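PDB 1TUA: K Homology domain-containing protein, which is of unknown function but probably binds RNA through two K homology (KH) domains carried on one chain. Local coordinates for residues 26-29 with 30-33; 121-124 with 125-129; 161-164 with 165-169. All coordinates share one frame; numbering follows the deposited sequence.

Contact 1 (26-29 with 30-33); sequences KAEI and MRRT
The carbonyls of Lys-26, Ala-27, Glu-28 and Ile-29 accept in turn from the amides of Met-30, Arg-31, Arg-32 and Thr-33, the i to i+4 ladder of an alpha helix, the last bond, Thr-33 N to Ile-29 O, being the longest at 3.2 Å. Ile-29 O is gripped twice: Thr-33 OG1 donates to it at 2.7 Å from the opposite face of the carbonyl plane to Thr-33 N. The hydroxyl gets there because chi1 (58°) sets it between the backbone N and the carbonyl carbon, and it also bonds to the hydroxyl of Thr-35. On the outer side, Glu-28 reaches between two arginines. Its OE1 forms a salt bridge to Arg-31 NH1; their 2.5 Å separation is shorter than usual and so doubtful in detail, and with the N-H off line (128°) the hydrogen bond is weak. The carboxylate and guanidinium planes are 40° apart. OE2 turns to the aliphatic part of Arg-32, 3.2 Å from CD, whereas Glu-28 OE2 and Arg-32 NE stay 4.4 Å apart, too far for a salt bridge. With an alanine in place of Glu-28, Arg-31 would probably lose the carboxylate that steadies its guanidinium, leaving that group freer to turn. Lys-26 and Met-30 run side by side; bent at chi3, the methionine tucks CE tightly against Lys-26 CG at 3.3 Å. Ile-29 faces inward onto Ala-63 and Val-66 of helix 57-72 and Ile-37 of strand 35-40. This is the second helix of a KH domain of the type I beta-alpha-alpha-beta-beta-alpha order, buried on one face and charged on the other.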
loop_
_atom_site.group_PDB
_atom_site.type_symbol
_atom_site.label_atom_id
_atom_site.label_comp_id
_atom_site.label_asym_id
_atom_site.label_seq_id
_atom_site.Cartn_x
_atom_site.Cartn_y
_atom_site.Cartn_z
ATOM N N LYS A 26 -9.104 12.047 -8.610
ATOM C CA LYS A 26 -9.996 11.008 -9.113
ATOM C C LYS A 26 -10.052 11.086 -10.639
ATOM O O LYS A 26 -10.187 10.063 -11.309
ATOM C CB LYS A 26 -11.404 11.127 -8.518
ATOM C CG LYS A 26 -12.228 12.270 -9.031
ATOM C CD LYS A 26 -13.693 12.073 -8.674
ATOM C CE LYS A 26 -14.548 13.126 -9.348
ATOM N NZ LYS A 26 -15.998 12.829 -9.215
ATOM N N ALA A 27 -9.933 12.293 -11.189
ATOM C CA ALA A 27 -9.953 12.466 -12.643
ATOM C C ALA A 27 -8.777 11.735 -13.284
ATOM O O ALA A 27 -8.935 11.094 -14.318
ATOM C CB ALA A 27 -9.892 13.937 -13.005
ATOM N N GLU A 28 -7.601 11.843 -12.669
ATOM C CA GLU A 28 -6.406 11.188 -13.186
ATOM C C GLU A 28 -6.532 9.669 -13.065
ATOM O O GLU A 28 -6.113 8.934 -13.964
ATOM C CB GLU A 28 -5.167 11.681 -12.431
ATOM C CG GLU A 28 -3.835 11.214 -13.007
ATOM C CD GLU A 28 -3.678 11.541 -14.489
ATOM O OE1 GLU A 28 -4.329 12.493 -14.979
ATOM O OE2 GLU A 28 -2.888 10.849 -15.166
ATOM N N ILE A 29 -7.110 9.188 -11.963
ATOM C CA ILE A 29 -7.272 7.742 -11.807
ATOM C C ILE A 29 -8.204 7.238 -12.907
ATOM O O ILE A 29 -7.934 6.220 -13.550
ATOM C CB ILE A 29 -7.878 7.371 -10.438
ATOM C CG1 ILE A 29 -6.953 7.834 -9.316
ATOM C CG2 ILE A 29 -8.063 5.854 -10.352
ATOM C CD1 ILE A 29 -7.543 7.653 -7.929
ATOM N N MET A 30 -9.297 7.967 -13.128
ATOM C CA MET A 30 -10.266 7.609 -14.158
ATOM C C MET A 30 -9.603 7.601 -15.537
ATOM O O MET A 30 -9.776 6.671 -16.320
ATOM C CB MET A 30 -11.438 8.609 -14.159
ATOM C CG MET A 30 -12.425 8.465 -12.991
ATOM S SD MET A 30 -13.777 9.712 -13.007
ATOM C CE MET A 30 -13.240 10.742 -11.791
ATOM N N ARG A 31 -8.841 8.651 -15.819
ATOM C CA ARG A 31 -8.159 8.810 -17.099
ATOM C C ARG A 31 -7.210 7.672 -17.452
ATOM O O ARG A 31 -7.200 7.189 -18.582
ATOM C CB ARG A 31 -7.393 10.134 -17.085
ATOM C CG ARG A 31 -6.680 10.480 -18.367
ATOM C CD ARG A 31 -6.203 11.924 -18.315
ATOM N NE ARG A 31 -7.306 12.829 -17.992
ATOM C CZ ARG A 31 -7.423 13.500 -16.846
ATOM N NH1 ARG A 31 -6.498 13.376 -15.902
ATOM N NH2 ARG A 31 -8.470 14.291 -16.642
ATOM N N ARG A 32 -6.417 7.241 -16.480
ATOM C CA ARG A 32 -5.439 6.180 -16.706
ATOM C C ARG A 32 -5.983 4.754 -16.735
ATOM O O ARG A 32 -5.342 3.860 -17.297
ATOM C CB ARG A 32 -4.328 6.293 -15.660
ATOM C CG ARG A 32 -3.529 7.577 -15.822
ATOM C CD ARG A 32 -2.436 7.738 -14.787
ATOM N NE ARG A 32 -1.454 6.661 -14.842
ATOM C CZ ARG A 32 -0.325 6.650 -14.137
ATOM N NH1 ARG A 32 -0.035 7.668 -13.330
ATOM N NH2 ARG A 32 0.507 5.615 -14.227
ATOM N N THR A 33 -7.163 4.547 -16.151
ATOM C CA THR A 33 -7.767 3.213 -16.082
ATOM C C THR A 33 -9.044 3.002 -16.899
ATOM O O THR A 33 -9.464 1.865 -17.103
ATOM C CB THR A 33 -8.081 2.836 -14.623
ATOM O OG1 THR A 33 -8.965 3.816 -14.063
ATOM C CG2 THR A 33 -6.801 2.765 -13.793
#

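Contact 2 (121-124 with 125-129); sequences RTIE and EMTDT
Ile-123 O is held by two donors of Thr-127, the amide at 3.0 Å and the hydroxyl OG1 at 2.7 Å, which approach from opposite faces of the carbonyl plane. Chi1 of Thr-127 (61°) sets OG1 between the backbone N and the carbonyl carbon, which brings it back to that oxygen. Thr-129 OG1 donates in turn to Thr-127 OG1 (2.8 Å), chaining hydroxyl to hydroxyl to carbonyl. Both threonines and Ile-123 are buried, and Ile-123 packs on Ala-153, Ile-154 and Leu-157 of helix 144-158. Here helix 118-127 of the second KH domain ends and turns into strand 130-133 through Asp-128, whose phi is positive; Thr-129 N meets Glu-124 O on a lone pair in the carbonyl plane (3.2 Å), while the bond from Asp-128 N to the same oxygen is weak. Glu-124 OE2 is held outside the segment by a salt bridge with Arg-120 and a hydrogen bond from Ile-131 N. Along another side Thr-122 and Met-126 point the same way, CG2 lying 3.8 Å from SD.

The solvent side is looser. A water bridges the Glu-125 and Thr-122 side chains, donating to Glu-125 OE1 (3.0 Å) and to Thr-122 OG1 (3.2 Å), a hydroxyl also bonded to Arg-118 O. The end of Arg-121 leads away. Buried hydroxyls thus find partners at the helix end, and the Glu-124 carboxylate ties the helix to strand 130-133, whereas the Glu-125 carboxylate and Thr-122 hydroxyl share a water.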
loop_
_atom_site.group_PDB
_atom_site.type_symbol
_atom_site.label_atom_id
_atom_site.label_comp_id
_atom_site.label_asym_id
_atom_site.label_seq_id
_atom_site.Cartn_x
_atom_site.Cartn_y
_atom_site.Cartn_z
ATOM N N ARG A 121 12.676 3.853 6.452
ATOM C CA ARG A 121 13.446 4.033 5.223
ATOM C C ARG A 121 14.335 2.835 4.897
ATOM O O ARG A 121 14.476 2.455 3.726
ATOM C CB ARG A 121 14.299 5.304 5.302
ATOM C CG ARG A 121 13.480 6.574 5.341
ATOM C CD ARG A 121 14.361 7.818 5.242
ATOM N NE ARG A 121 13.562 9.044 5.214
ATOM C CZ ARG A 121 12.820 9.478 6.231
ATOM N NH1 ARG A 121 12.777 8.783 7.361
ATOM N NH2 ARG A 121 12.114 10.599 6.118
ATOM N N THR A 122 14.938 2.240 5.925
ATOM C CA THR A 122 15.800 1.079 5.717
ATOM C C THR A 122 15.009 -0.073 5.107
ATOM O O THR A 122 15.458 -0.717 4.165
ATOM C CB THR A 122 16.430 0.602 7.037
ATOM O OG1 THR A 122 17.296 1.625 7.539
ATOM C CG2 THR A 122 17.231 -0.684 6.821
ATOM N N ILE A 123 13.825 -0.333 5.647
ATOM C CA ILE A 123 13.003 -1.404 5.113
ATOM C C ILE A 123 12.596 -1.078 3.669
ATOM O O ILE A 123 12.649 -1.947 2.803
ATOM C CB ILE A 123 11.758 -1.639 6.000
ATOM C CG1 ILE A 123 12.215 -2.099 7.394
ATOM C CG2 ILE A 123 10.847 -2.698 5.367
ATOM C CD1 ILE A 123 11.100 -2.268 8.412
ATOM N N GLU A 124 12.207 0.170 3.402
ATOM C CA GLU A 124 11.828 0.568 2.038
ATOM C C GLU A 124 12.975 0.365 1.042
ATOM O O GLU A 124 12.772 -0.144 -0.065
ATOM C CB GLU A 124 11.422 2.041 1.984
ATOM C CG GLU A 124 10.118 2.395 2.656
ATOM C CD GLU A 124 9.738 3.853 2.428
ATOM O OE1 GLU A 124 10.614 4.730 2.573
ATOM O OE2 GLU A 124 8.567 4.131 2.108
ATOM N N GLU A 125 14.179 0.774 1.436
ATOM C CA GLU A 125 15.346 0.653 0.564
ATOM C C GLU A 125 15.742 -0.796 0.321
ATOM O O GLU A 125 16.118 -1.161 -0.792
ATOM C CB GLU A 125 16.541 1.401 1.159
ATOM C CG GLU A 125 16.284 2.866 1.437
ATOM C CD GLU A 125 17.494 3.571 2.024
ATOM O OE1 GLU A 125 18.086 3.048 2.994
ATOM O OE2 GLU A 125 17.847 4.657 1.518
ATOM N N MET A 126 15.663 -1.617 1.367
ATOM C CA MET A 126 16.031 -3.022 1.254
ATOM C C MET A 126 15.052 -3.818 0.394
ATOM O O MET A 126 15.451 -4.735 -0.320
ATOM C CB MET A 126 16.122 -3.659 2.648
ATOM C CG MET A 126 17.260 -3.116 3.520
ATOM S SD MET A 126 17.514 -4.045 5.072
ATOM C CE MET A 126 17.764 -5.588 4.443
ATOM N N THR A 127 13.774 -3.455 0.447
ATOM C CA THR A 127 12.744 -4.173 -0.299
ATOM C C THR A 127 12.233 -3.448 -1.535
ATOM O O THR A 127 11.453 -4.009 -2.302
ATOM C CB THR A 127 11.527 -4.466 0.599
ATOM O OG1 THR A 127 10.966 -3.229 1.052
ATOM C CG2 THR A 127 11.937 -5.288 1.806
ATOM N N ASP A 128 12.671 -2.208 -1.725
ATOM C CA ASP A 128 12.228 -1.400 -2.857
ATOM C C ASP A 128 10.705 -1.298 -2.856
ATOM O O ASP A 128 10.047 -1.598 -3.851
ATOM C CB ASP A 128 12.718 -1.998 -4.179
ATOM C CG ASP A 128 12.417 -1.104 -5.367
ATOM O OD1 ASP A 128 12.523 0.134 -5.220
ATOM O OD2 ASP A 128 12.087 -1.637 -6.449
ATOM N N THR A 129 10.157 -0.885 -1.716
ATOM C CA THR A 129 8.715 -0.705 -1.552
ATOM C C THR A 129 8.433 0.686 -0.971
ATOM O O THR A 129 9.344 1.364 -0.489
ATOM C CB THR A 129 8.125 -1.718 -0.553
ATOM O OG1 THR A 129 8.742 -1.519 0.727
ATOM C CG2 THR A 129 8.363 -3.147 -1.014
HETATM O O HOH W 1 18.449 4.040 5.821
#

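Contact 3 (161-164 with 165-169); sequences RMHS and TVYRH
His-163 and Tyr-167 lie side by side one helical turn apart and point the same way, their rings meeting obliquely with centroids 5.9 Å apart and planes at 32°. The closer touch comes from His-163 CB, 3.6 Å from Tyr-167 CE2. His-163 O sits 3.1 Å above one face of the tyrosine ring, offset toward its rim, while accepting from Tyr-167 N along a nearly straight line. Arg-168 bends at chi3 (-55°), which folds its guanidinium back so that one face lies over Ser-164 O. At the helix start the side chains of Met-162 and Thr-165 cross at about a right angle, Met-162 CE coming 3.6 Å from Thr-165 OG1; methionine at this N-cap position lacks the usual capping hydroxyl, carboxylate or amide oxygen. Arg-161 CB rests 3.8 Å from Val-166 CG2, at the positions a hydrophobic staple would use, though only the arginine CB takes part. Arg-161 O accepts a hydrogen bond from Arg-111. Val-166 turns inward onto Ala-153 and Leu-157 of helix 144-158, His-163 touches Leu-157 and Ala-119, and Tyr-167 leans on Ala-119, so this first turn of helix 163-188 packs against both helix 144-158 and helix 118-127.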
loop_
_atom_site.group_PDB
_atom_site.type_symbol
_atom_site.label_atom_id
_atom_site.label_comp_id
_atom_site.label_asym_id
_atom_site.label_seq_id
_atom_site.Cartn_x
_atom_site.Cartn_y
_atom_site.Cartn_z
ATOM N N ARG A 161 11.304 -7.034 18.122
ATOM C CA ARG A 161 12.617 -7.511 17.693
ATOM C C ARG A 161 13.579 -6.340 17.548
ATOM O O ARG A 161 13.150 -5.217 17.279
ATOM C CB ARG A 161 12.500 -8.225 16.344
ATOM C CG ARG A 161 11.604 -9.451 16.340
ATOM C CD ARG A 161 12.269 -10.607 17.062
ATOM N NE ARG A 161 11.562 -11.868 16.859
ATOM C CZ ARG A 161 11.964 -13.040 17.350
ATOM N NH1 ARG A 161 13.074 -13.115 18.080
ATOM N NH2 ARG A 161 11.259 -14.140 17.108
ATOM N N MET A 162 14.874 -6.596 17.727
ATOM C CA MET A 162 15.886 -5.549 17.573
ATOM C C MET A 162 15.870 -5.145 16.103
ATOM O O MET A 162 15.471 -5.934 15.251
ATOM C CB MET A 162 17.292 -6.071 17.910
ATOM C CG MET A 162 17.590 -6.343 19.388
ATOM S SD MET A 162 19.353 -6.763 19.654
ATOM C CE MET A 162 19.342 -8.532 19.281
ATOM N N HIS A 163 16.304 -3.928 15.802
ATOM C CA HIS A 163 16.342 -3.478 14.415
ATOM C C HIS A 163 17.358 -4.295 13.616
ATOM O O HIS A 163 17.082 -4.726 12.498
ATOM C CB HIS A 163 16.703 -1.989 14.355
ATOM C CG HIS A 163 15.595 -1.086 14.799
ATOM N ND1 HIS A 163 14.510 -0.790 14.002
ATOM C CD2 HIS A 163 15.385 -0.445 15.973
ATOM C CE1 HIS A 163 13.680 -0.007 14.665
ATOM N NE2 HIS A 163 14.186 0.217 15.863
ATOM N N SER A 164 18.535 -4.515 14.198
ATOM C CA SER A 164 19.594 -5.275 13.530
ATOM C C SER A 164 19.117 -6.679 13.184
ATOM O O SER A 164 19.460 -7.217 12.129
ATOM C CB SER A 164 20.835 -5.352 14.426
ATOM O OG SER A 164 20.508 -5.928 15.672
ATOM N N THR A 165 18.334 -7.264 14.088
ATOM C CA THR A 165 17.767 -8.598 13.894
ATOM C C THR A 165 16.880 -8.584 12.653
ATOM O O THR A 165 17.020 -9.416 11.761
ATOM C CB THR A 165 16.904 -9.006 15.103
ATOM O OG1 THR A 165 17.759 -9.333 16.203
ATOM C CG2 THR A 165 16.020 -10.199 14.767
ATOM N N VAL A 166 15.965 -7.623 12.608
ATOM C CA VAL A 166 15.052 -7.487 11.484
ATOM C C VAL A 166 15.804 -7.247 10.171
ATOM O O VAL A 166 15.513 -7.886 9.162
ATOM C CB VAL A 166 14.043 -6.333 11.739
ATOM C CG1 VAL A 166 13.159 -6.117 10.513
ATOM C CG2 VAL A 166 13.178 -6.665 12.944
ATOM N N TYR A 167 16.778 -6.344 10.184
ATOM C CA TYR A 167 17.537 -6.050 8.976
ATOM C C TYR A 167 18.335 -7.255 8.492
ATOM O O TYR A 167 18.403 -7.521 7.294
ATOM C CB TYR A 167 18.489 -4.873 9.196
ATOM C CG TYR A 167 17.824 -3.598 9.668
ATOM C CD1 TYR A 167 16.531 -3.254 9.253
ATOM C CD2 TYR A 167 18.491 -2.727 10.524
ATOM C CE1 TYR A 167 15.919 -2.067 9.692
ATOM C CE2 TYR A 167 17.895 -1.545 10.966
ATOM C CZ TYR A 167 16.613 -1.220 10.550
ATOM O OH TYR A 167 16.038 -0.058 11.008
ATOM N N ARG A 168 18.943 -7.985 9.417
ATOM C CA ARG A 168 19.725 -9.154 9.034
ATOM C C ARG A 168 18.809 -10.191 8.371
ATOM O O ARG A 168 19.164 -10.797 7.359
ATOM C CB ARG A 168 20.393 -9.760 10.267
ATOM C CG ARG A 168 21.819 -10.212 10.028
ATOM C CD ARG A 168 22.319 -11.067 11.188
ATOM N NE ARG A 168 22.190 -10.397 12.485
ATOM C CZ ARG A 168 22.853 -9.297 12.834
ATOM N NH1 ARG A 168 23.700 -8.731 11.981
ATOM N NH2 ARG A 168 22.676 -8.772 14.042
ATOM N N HIS A 169 17.626 -10.388 8.947
ATOM C CA HIS A 169 16.657 -11.337 8.410
ATOM C C HIS A 169 16.149 -10.892 7.037
ATOM O O HIS A 169 16.084 -11.690 6.101
ATOM C CB HIS A 169 15.487 -11.484 9.381
ATOM C CG HIS A 169 14.374 -12.336 8.859
ATOM N ND1 HIS A 169 13.424 -11.862 7.980
ATOM C CD2 HIS A 169 14.077 -13.640 9.071
ATOM C CE1 HIS A 169 12.587 -12.838 7.672
ATOM N NE2 HIS A 169 12.962 -13.927 8.321
#

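How the contacts relate
Contacts 1 and 2 occupy matching helices of the two KH domains, 24-33 and 118-127, and repeat one feature: a threonine near the helix end donating its hydroxyl to the isoleucine carbonyl one turn back. Their centres are 28 Å apart and their nearest atoms about 16 Å, so they do not touch. Contact 3 opens the long C-terminal helix and joins contact 2 directly: Thr-122 CG2 lies 3.4 Å from Tyr-167 CE1, and Met-126 CE 3.5 Å from Tyr-167 O, with centres 13 Å apart. Contact 1 lies across the chain's centre from contact 3, about 40 Å between centres. RNA binding is inferred from the family, and its surface is not located here.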